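Local coordinates for fucose-specific lectin (Aleuria aurantia, PDB 6GKE), which binds L-fucose, with strongest preference for alpha-1,6-linked core fucose on glycoproteins, through five sites set between the blades of a six-bladed beta-propeller, at residues S113-G121 against G167-L178; V212-G220 against F265-I276. The protein carries 1 engineered substitution. All coordinates share one frame; numbering follows the deposited sequence.

Interaction 1. Residues S113-G121 against G167-L178. With FUC (alpha-L-fucopyranose), chain E.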
loop_
_atom_site.group_PDB
_atom_site.type_symbol
_atom_site.label_atom_id
_atom_site.label_comp_id
_atom_site.label_asym_id
_atom_site.label_seq_id
_atom_site.Cartn_x
_atom_site.Cartn_y
_atom_site.Cartn_z
ATOM N N SER A 113 -18.812 0.558 -1.174
ATOM C CA SER A 113 -19.380 1.891 -1.340
ATOM C C SER A 113 -18.349 2.964 -0.999
ATOM O O SER A 113 -17.572 2.814 -0.055
ATOM C CB SER A 113 -20.576 2.084 -0.455
ATOM O OG SER A 113 -21.215 3.328 -0.703
ATOM N N LYS A 114 -18.425 4.085 -1.718
ATOM C CA LYS A 114 -17.781 5.309 -1.273
ATOM C C LYS A 114 -18.792 6.105 -0.444
ATOM O O LYS A 114 -19.968 5.748 -0.358
ATOM C CB LYS A 114 -17.218 6.078 -2.470
ATOM C CG LYS A 114 -16.365 5.227 -3.401
ATOM C CD LYS A 114 -15.264 4.441 -2.702
ATOM C CE LYS A 114 -14.483 3.547 -3.642
ATOM N NZ LYS A 114 -15.301 2.423 -4.160
ATOM N N LEU A 115 -18.314 7.188 0.180
ATOM C CA LEU A 115 -19.173 8.092 0.932
ATOM C C LEU A 115 -18.898 9.524 0.492
ATOM O O LEU A 115 -17.746 9.895 0.242
ATOM C CB LEU A 115 -18.906 7.998 2.438
ATOM C CG LEU A 115 -19.282 6.688 3.122
ATOM C CD1 LEU A 115 -18.852 6.722 4.580
ATOM C CD2 LEU A 115 -20.773 6.401 3.013
ATOM N N ALA A 116 -19.956 10.335 0.488
ATOM C CA ALA A 116 -19.809 11.770 0.358
ATOM C C ALA A 116 -20.751 12.429 1.355
ATOM O O ALA A 116 -21.738 11.832 1.780
ATOM C CB ALA A 116 -20.109 12.226 -1.049
ATOM N N ALA A 117 -20.447 13.672 1.719
ATOM C CA ALA A 117 -21.307 14.404 2.613
ATOM C C ALA A 117 -21.248 15.886 2.269
ATOM O O ALA A 117 -20.246 16.382 1.758
ATOM C CB ALA A 117 -20.931 14.171 4.060
ATOM N N LEU A 118 -22.344 16.576 2.589
ATOM C CA LEU A 118 -22.402 18.023 2.490
ATOM C C LEU A 118 -23.154 18.572 3.703
ATOM O O LEU A 118 -23.832 17.842 4.429
ATOM C CB LEU A 118 -23.046 18.459 1.165
ATOM C CG LEU A 118 -24.483 18.003 0.896
ATOM C CD1 LEU A 118 -25.513 18.772 1.716
ATOM C CD2 LEU A 118 -24.805 18.141 -0.588
ATOM N N GLN A 119 -23.027 19.882 3.901
ATOM C CA GLN A 119 -23.703 20.564 4.975
ATOM C C GLN A 119 -24.004 21.990 4.522
ATOM O O GLN A 119 -23.201 22.597 3.823
ATOM C CB GLN A 119 -22.835 20.559 6.236
ATOM C CG GLN A 119 -23.512 21.104 7.488
ATOM C CD GLN A 119 -23.611 22.606 7.628
ATOM O OE1 GLN A 119 -24.543 23.104 8.261
ATOM N NE2 GLN A 119 -22.650 23.343 7.083
ATOM N N TRP A 120 -25.143 22.523 4.967
ATOM C CA TRP A 120 -25.386 23.960 4.837
ATOM C C TRP A 120 -26.193 24.453 6.035
ATOM O O TRP A 120 -26.987 23.725 6.620
ATOM C CB TRP A 120 -26.113 24.328 3.530
ATOM C CG TRP A 120 -27.602 24.224 3.651
ATOM C CD1 TRP A 120 -28.453 25.207 4.065
ATOM C CD2 TRP A 120 -28.410 23.050 3.462
ATOM N NE1 TRP A 120 -29.733 24.734 4.134
ATOM C CE2 TRP A 120 -29.741 23.416 3.761
ATOM C CE3 TRP A 120 -28.150 21.738 3.046
ATOM C CZ2 TRP A 120 -30.800 22.518 3.664
ATOM C CZ3 TRP A 120 -29.202 20.852 2.949
ATOM C CH2 TRP A 120 -30.505 21.239 3.256
ATOM N N GLY A 121 -25.997 25.734 6.338
ATOM C CA GLY A 121 -26.856 26.463 7.244
ATOM C C GLY A 121 -26.318 26.581 8.660
ATOM O O GLY A 121 -26.662 27.525 9.368
ATOM N N GLY A 167 -17.186 6.684 -7.383
ATOM C CA GLY A 167 -16.913 7.917 -6.685
ATOM C C GLY A 167 -18.186 8.735 -6.541
ATOM O O GLY A 167 -19.097 8.641 -7.372
ATOM N N ILE A 168 -18.247 9.544 -5.482
ATOM C CA ILE A 168 -19.376 10.444 -5.235
ATOM C C ILE A 168 -18.805 11.772 -4.745
ATOM O O ILE A 168 -18.052 11.786 -3.781
ATOM C CB ILE A 168 -20.378 9.891 -4.198
ATOM C CG1 ILE A 168 -20.778 8.439 -4.471
ATOM C CG2 ILE A 168 -21.594 10.805 -4.126
ATOM C CD1 ILE A 168 -21.562 7.793 -3.346
ATOM N N GLY A 169 -19.178 12.860 -5.423
ATOM C CA GLY A 169 -18.919 14.209 -4.963
ATOM C C GLY A 169 -20.221 14.860 -4.539
ATOM O O GLY A 169 -21.249 14.624 -5.163
ATOM N N ALA A 170 -20.197 15.650 -3.467
ATOM C CA ALA A 170 -21.423 16.266 -2.959
ATOM C C ALA A 170 -21.112 17.673 -2.458
ATOM O O ALA A 170 -20.239 17.850 -1.620
ATOM C CB ALA A 170 -22.024 15.430 -1.856
ATOM N N THR A 171 -21.862 18.667 -2.937
ATOM C CA THR A 171 -21.628 20.032 -2.490
ATOM C C THR A 171 -22.957 20.784 -2.392
ATOM O O THR A 171 -23.849 20.607 -3.224
ATOM C CB THR A 171 -20.590 20.717 -3.391
ATOM O OG1 THR A 171 -20.258 21.998 -2.855
ATOM C CG2 THR A 171 -21.040 20.883 -4.825
ATOM N N ALA A 172 -23.066 21.628 -1.360
ATOM C CA ALA A 172 -24.179 22.554 -1.211
ATOM C C ALA A 172 -23.776 23.870 -1.874
ATOM O O ALA A 172 -22.968 24.621 -1.333
ATOM C CB ALA A 172 -24.526 22.753 0.246
ATOM N N ILE A 173 -24.325 24.126 -3.062
ATOM C CA ILE A 173 -23.919 25.279 -3.875
ATOM C C ILE A 173 -24.604 26.564 -3.400
ATOM O O ILE A 173 -24.252 27.650 -3.847
ATOM C CB ILE A 173 -24.175 25.020 -5.371
ATOM C CG1 ILE A 173 -25.665 24.956 -5.721
ATOM C CG2 ILE A 173 -23.427 23.776 -5.831
ATOM C CD1 ILE A 173 -25.938 25.029 -7.211
ATOM N N GLY A 174 -25.597 26.423 -2.526
ATOM C CA GLY A 174 -26.292 27.530 -1.911
ATOM C C GLY A 174 -27.185 26.969 -0.820
ATOM O O GLY A 174 -27.223 25.754 -0.635
ATOM N N PRO A 175 -27.920 27.816 -0.076
ATOM C CA PRO A 175 -28.776 27.318 0.996
ATOM C C PRO A 175 -29.814 26.325 0.459
ATOM O O PRO A 175 -30.645 26.679 -0.364
ATOM C CB PRO A 175 -29.435 28.589 1.547
ATOM C CG PRO A 175 -28.478 29.699 1.175
ATOM C CD PRO A 175 -27.916 29.282 -0.167
ATOM N N GLY A 176 -29.707 25.071 0.890
ATOM C CA GLY A 176 -30.638 24.026 0.482
ATOM C C GLY A 176 -30.578 23.716 -1.008
ATOM O O GLY A 176 -31.525 23.160 -1.546
ATOM N N ARG A 177 -29.458 24.035 -1.663
ATOM C CA ARG A 177 -29.272 23.782 -3.094
ATOM C C ARG A 177 -28.084 22.836 -3.238
ATOM O O ARG A 177 -26.956 23.195 -2.879
ATOM C CB ARG A 177 -28.991 25.063 -3.886
ATOM C CG ARG A 177 -30.180 25.998 -4.037
ATOM C CD ARG A 177 -29.811 27.244 -4.825
ATOM N NE ARG A 177 -29.500 26.967 -6.220
ATOM C CZ ARG A 177 -28.760 27.749 -6.999
ATOM N NH1 ARG A 177 -28.116 28.782 -6.483
ATOM N NH2 ARG A 177 -28.653 27.487 -8.288
ATOM N N LEU A 178 -28.360 21.626 -3.739
ATOM C CA LEU A 178 -27.400 20.523 -3.672
ATOM C C LEU A 178 -27.020 20.057 -5.073
ATOM O O LEU A 178 -27.876 19.990 -5.954
ATOM C CB LEU A 178 -28.021 19.337 -2.928
ATOM C CG LEU A 178 -28.777 19.668 -1.647
ATOM C CD1 LEU A 178 -29.256 18.383 -0.994
ATOM C CD2 LEU A 178 -27.935 20.491 -0.680
HETATM C C1 FUC E . -34.872 16.677 2.174
HETATM C C2 FUC E . -34.473 15.382 1.478
HETATM C C3 FUC E . -34.092 15.693 0.024
HETATM C C4 FUC E . -33.005 16.770 -0.023
HETATM C C5 FUC E . -33.567 18.011 0.659
HETATM C C6 FUC E . -32.602 19.178 0.633
HETATM O O1 FUC E . -36.122 17.089 1.623
HETATM O O2 FUC E . -35.549 14.428 1.567
HETATM O O3 FUC E . -33.694 14.504 -0.659
HETATM O O4 FUC E . -31.830 16.379 0.692
HETATM O O5 FUC E . -33.876 17.700 2.018
HETATM O O HOH W 1 -15.889 10.023 -1.763
#
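W120 lays the flat of its indole over the backbone of the turn that starts at G174, and G176 lies beneath the ring. The CA of G176 is 3.6 Å from the centroid of the six-membered ring of W120, 20° off the normal, a CH-pi contact. G176 N sits under the same face, nearer the rim. The positive phi of G176 belongs to a type II turn, and having no side chain it lets the ring settle on the main chain itself. The indole owes its position to a chi1 of 86°, which places CG between the backbone N and the carbonyl carbon.

L178 crosses W120 at about a right angle, its CD2 3.9 Å from W120 CZ3, and it meets L118 in the same way, with L178 CD2 3.8 Å from L118 CD1. The other branch of L118 drops onto the opposite backbone, where CD2 is 3.7 Å from T171 C. Further along, small residues suit two strands running parallel, 5° apart: A116 CB rests 3.8 Å from A170 CB and touches CG2 of I168.

These are the innermost strands of two successive propeller blades, and the sheets meet face to face instead of joining edges. Fucose lies beside the W120 end of this seam, its C6 3.9 Å from W120 CH2, with L178 CD1 near the same methyl; R131, E146 and W199 hydrogen-bond to it.

No direct hydrogen bond links the two segments. A water sits 2.7 Å from L115 O and within weak reach of I168 O. Cohesion therefore comes mainly from apolar packing, and the residues that join the blades also give the sugar's methyl group an apolar wall.

Interaction 2. Residues V212-G220 against F265-I276; sequences VSIAAISWG and FIAANSSGNIDI
The indole of W219 carries I274 on one face: CG1 of I274 stands 3.5 Å from the centroid of the six-membered ring of W219, 9° off its normal, a nearly centred CH-pi contact. CD1 of the same side chain reaches back over the ring fusion, 3.4 Å from W219 CD2, while I276 CD1 approaches the indole obliquely. A chi1 of -169° swings CG1 of I274 away from its own backbone N and across the ring. At the far end of the contact, F265 turns the edge of its phenyl toward S213, whose OG lies near the ring plane.

That hydroxyl is the acceptor of the one direct hydrogen bond between the segments, from I266 N to S213 OG at 3.0 Å and nearly straight. A small polar residue suits the place, since it can reach a main-chain N-H where the strands are not paired as a sheet. Strands 213-219 and 267-271 are the innermost strands of neighbouring blades of the beta-propeller; they run nearly parallel, 8° apart, and pack face to face, and A215 CB against A268 CB, 3.9 Å apart, keeps the faces close.

I217 fills the middle, with CD1 3.7 Å from I276 CG2 and CG2 on A268, while S270 OG packs 3.5 Å from I217 CB. Two waters bridge the segments: one lies within hydrogen-bonding distance of both I214 O and I266 O, the other donates to S218 O and is hydrogen-bonded to S270 OG. W219, I274 and I276 touch a bound fucose, next to its binding residues R226 and W298.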
loop_
_atom_site.group_PDB
_atom_site.type_symbol
_atom_site.label_atom_id
_atom_site.label_comp_id
_atom_site.label_asym_id
_atom_site.label_seq_id
_atom_site.Cartn_x
_atom_site.Cartn_y
_atom_site.Cartn_z
ATOM N N VAL A 212 -12.904 6.351 -11.494
ATOM C CA VAL A 212 -12.248 7.539 -10.930
ATOM C C VAL A 212 -12.800 7.865 -9.536
ATOM O O VAL A 212 -13.991 7.712 -9.241
ATOM C CB VAL A 212 -12.381 8.768 -11.844
ATOM C CG1 VAL A 212 -11.491 8.646 -13.063
ATOM C CG2 VAL A 212 -13.825 9.058 -12.240
ATOM N N SER A 213 -11.912 8.404 -8.698
ATOM C CA SER A 213 -12.270 9.020 -7.434
ATOM C C SER A 213 -12.735 10.455 -7.710
ATOM O O SER A 213 -12.070 11.169 -8.443
ATOM C CB SER A 213 -11.080 8.963 -6.497
ATOM O OG SER A 213 -11.367 9.542 -5.235
ATOM N N ILE A 214 -13.865 10.860 -7.116
ATOM C CA ILE A 214 -14.541 12.125 -7.441
ATOM C C ILE A 214 -14.646 12.983 -6.180
ATOM O O ILE A 214 -14.921 12.481 -5.102
ATOM C CB ILE A 214 -15.937 11.851 -8.043
ATOM C CG1 ILE A 214 -15.820 11.034 -9.332
ATOM C CG2 ILE A 214 -16.732 13.137 -8.258
ATOM C CD1 ILE A 214 -17.132 10.509 -9.856
ATOM N N ALA A 215 -14.482 14.297 -6.341
ATOM C CA ALA A 215 -14.735 15.251 -5.274
ATOM C C ALA A 215 -15.369 16.497 -5.895
ATOM O O ALA A 215 -15.202 16.754 -7.086
ATOM C CB ALA A 215 -13.459 15.589 -4.535
ATOM N N ALA A 216 -16.105 17.262 -5.092
ATOM C CA ALA A 216 -16.722 18.483 -5.604
ATOM C C ALA A 216 -16.759 19.534 -4.502
ATOM O O ALA A 216 -16.995 19.209 -3.338
ATOM C CB ALA A 216 -18.117 18.219 -6.121
ATOM N N ILE A 217 -16.560 20.791 -4.912
ATOM C CA ILE A 217 -16.632 21.953 -4.031
ATOM C C ILE A 217 -17.425 23.047 -4.745
ATOM O O ILE A 217 -17.621 23.017 -5.963
ATOM C CB ILE A 217 -15.227 22.463 -3.651
ATOM C CG1 ILE A 217 -14.451 22.894 -4.902
ATOM C CG2 ILE A 217 -14.484 21.415 -2.840
ATOM C CD1 ILE A 217 -13.187 23.668 -4.648
ATOM N N SER A 218 -17.834 24.057 -3.982
ATOM C CA SER A 218 -18.538 25.191 -4.550
ATOM C C SER A 218 -18.423 26.379 -3.599
ATOM O O SER A 218 -18.176 26.205 -2.407
ATOM C CB SER A 218 -19.987 24.859 -4.827
ATOM O OG SER A 218 -20.701 24.603 -3.625
ATOM N N TRP A 219 -18.625 27.577 -4.144
ATOM C CA TRP A 219 -18.640 28.784 -3.345
ATOM C C TRP A 219 -19.309 29.898 -4.141
ATOM O O TRP A 219 -19.515 29.790 -5.345
ATOM C CB TRP A 219 -17.227 29.201 -2.912
ATOM C CG TRP A 219 -16.375 29.744 -4.020
ATOM C CD1 TRP A 219 -16.116 31.051 -4.323
ATOM C CD2 TRP A 219 -15.635 28.960 -4.973
ATOM N NE1 TRP A 219 -15.277 31.124 -5.405
ATOM C CE2 TRP A 219 -14.963 29.857 -5.827
ATOM C CE3 TRP A 219 -15.463 27.583 -5.173
ATOM C CZ2 TRP A 219 -14.156 29.409 -6.875
ATOM C CZ3 TRP A 219 -14.662 27.144 -6.205
ATOM C CH2 TRP A 219 -14.012 28.051 -7.039
ATOM N N GLY A 220 -19.628 30.982 -3.442
ATOM C CA GLY A 220 -19.989 32.218 -4.092
ATOM C C GLY A 220 -21.454 32.305 -4.480
ATOM O O GLY A 220 -22.311 31.592 -3.961
ATOM N N PHE A 265 -7.168 7.327 -3.849
ATOM C CA PHE A 265 -8.330 8.215 -3.779
ATOM C C PHE A 265 -7.900 9.677 -3.645
ATOM O O PHE A 265 -6.759 9.975 -3.296
ATOM C CB PHE A 265 -9.213 7.786 -2.604
ATOM C CG PHE A 265 -9.728 6.382 -2.784
ATOM C CD1 PHE A 265 -10.780 6.125 -3.650
ATOM C CD2 PHE A 265 -9.102 5.307 -2.175
ATOM C CE1 PHE A 265 -11.215 4.829 -3.880
ATOM C CE2 PHE A 265 -9.542 4.011 -2.407
ATOM C CZ PHE A 265 -10.592 3.775 -3.264
ATOM N N ILE A 266 -8.859 10.577 -3.886
ATOM C CA ILE A 266 -8.656 12.002 -3.664
ATOM C C ILE A 266 -9.707 12.524 -2.680
ATOM O O ILE A 266 -10.712 11.879 -2.389
ATOM C CB ILE A 266 -8.684 12.819 -4.975
ATOM C CG1 ILE A 266 -10.058 12.810 -5.656
ATOM C CG2 ILE A 266 -7.575 12.355 -5.898
ATOM C CD1 ILE A 266 -10.191 13.797 -6.799
ATOM N N ALA A 267 -9.464 13.738 -2.186
ATOM C CA ALA A 267 -10.451 14.509 -1.448
ATOM C C ALA A 267 -10.162 15.986 -1.696
ATOM O O ALA A 267 -9.018 16.346 -1.956
ATOM C CB ALA A 267 -10.396 14.198 0.031
ATOM N N ALA A 268 -11.189 16.829 -1.608
ATOM C CA ALA A 268 -10.998 18.256 -1.804
ATOM C C ALA A 268 -11.608 19.025 -0.637
ATOM O O ALA A 268 -12.607 18.609 -0.055
ATOM C CB ALA A 268 -11.600 18.708 -3.114
ATOM N N ASN A 269 -11.012 20.180 -0.342
ATOM C CA ASN A 269 -11.634 21.149 0.534
ATOM C C ASN A 269 -11.557 22.528 -0.121
ATOM O O ASN A 269 -10.858 22.734 -1.113
ATOM C CB ASN A 269 -11.044 21.119 1.951
ATOM C CG ASN A 269 -9.617 21.621 2.041
ATOM O OD1 ASN A 269 -9.178 22.414 1.211
ATOM N ND2 ASN A 269 -8.890 21.208 3.066
ATOM N N SER A 270 -12.317 23.458 0.450
ATOM C CA SER A 270 -12.286 24.833 0.021
ATOM C C SER A 270 -12.856 25.709 1.133
ATOM O O SER A 270 -13.701 25.285 1.911
ATOM C CB SER A 270 -13.013 25.057 -1.298
ATOM O OG SER A 270 -14.416 24.861 -1.180
ATOM N N SER A 271 -12.407 26.962 1.147
ATOM C CA SER A 271 -12.992 27.989 1.979
ATOM C C SER A 271 -12.507 29.345 1.465
ATOM O O SER A 271 -11.627 29.421 0.604
ATOM C CB SER A 271 -12.696 27.788 3.460
ATOM O OG SER A 271 -11.305 27.734 3.731
ATOM N N GLY A 272 -13.097 30.417 1.985
ATOM C CA GLY A 272 -12.750 31.741 1.519
ATOM C C GLY A 272 -13.210 31.977 0.089
ATOM O O GLY A 272 -14.255 31.484 -0.324
ATOM N N ASN A 273 -12.428 32.759 -0.658
ATOM C CA ASN A 273 -12.814 33.153 -2.025
ATOM C C ASN A 273 -11.551 33.419 -2.848
ATOM O O ASN A 273 -11.304 34.551 -3.243
ATOM C CB ASN A 273 -13.807 34.327 -2.020
ATOM C CG ASN A 273 -13.491 35.372 -0.976
ATOM O OD1 ASN A 273 -12.494 36.083 -1.083
ATOM N ND2 ASN A 273 -14.330 35.464 0.041
ATOM N N ILE A 274 -10.762 32.376 -3.160
ATOM C CA ILE A 274 -11.019 30.980 -2.836
ATOM C C ILE A 274 -9.676 30.297 -2.561
ATOM O O ILE A 274 -8.684 30.563 -3.236
ATOM C CB ILE A 274 -11.786 30.264 -3.971
ATOM C CG1 ILE A 274 -12.302 28.884 -3.552
ATOM C CG2 ILE A 274 -10.949 30.174 -5.242
ATOM C CD1 ILE A 274 -13.319 28.897 -2.431
ATOM N N ASP A 275 -9.677 29.415 -1.562
ATOM C CA ASP A 275 -8.571 28.518 -1.256
ATOM C C ASP A 275 -9.054 27.092 -1.510
ATOM O O ASP A 275 -10.150 26.738 -1.078
ATOM C CB ASP A 275 -8.120 28.688 0.191
ATOM C CG ASP A 275 -7.717 30.111 0.522
ATOM O OD1 ASP A 275 -6.814 30.634 -0.158
ATOM O OD2 ASP A 275 -8.321 30.691 1.442
ATOM N N ILE A 276 -8.252 26.300 -2.239
ATOM C CA ILE A 276 -8.612 24.927 -2.606
ATOM C C ILE A 276 -7.419 24.008 -2.356
ATOM O O ILE A 276 -6.309 24.302 -2.791
ATOM C CB ILE A 276 -9.057 24.807 -4.077
ATOM C CG1 ILE A 276 -10.150 25.813 -4.444
ATOM C CG2 ILE A 276 -9.488 23.376 -4.371
ATOM C CD1 ILE A 276 -10.400 25.933 -5.930
HETATM O O HOH W 2 -13.222 11.355 -3.211
HETATM O O HOH W 3 -16.174 26.736 -0.454
#

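In the fold
Interactions 1 and 2 are equivalent seams between consecutive blades, the third with the fourth and the fifth with the sixth, and each runs from a largely buried middle to a fucose pocket. They touch in two places: T171 OG1 and S218 OG are probably hydrogen-bonded at 2.8 Å, and the side chain of K114 packs on F265. Both place alanines and one larger aliphatic residue (L118 or I217) in the middle and a tryptophan at the sugar end. What underlies the tryptophan differs, a glycine backbone in 113-121/167-178 and an isoleucine side chain in 212-220/265-276. Polar ties differ too: one bridging water in interaction 1, against a direct bond and two waters in interaction 2.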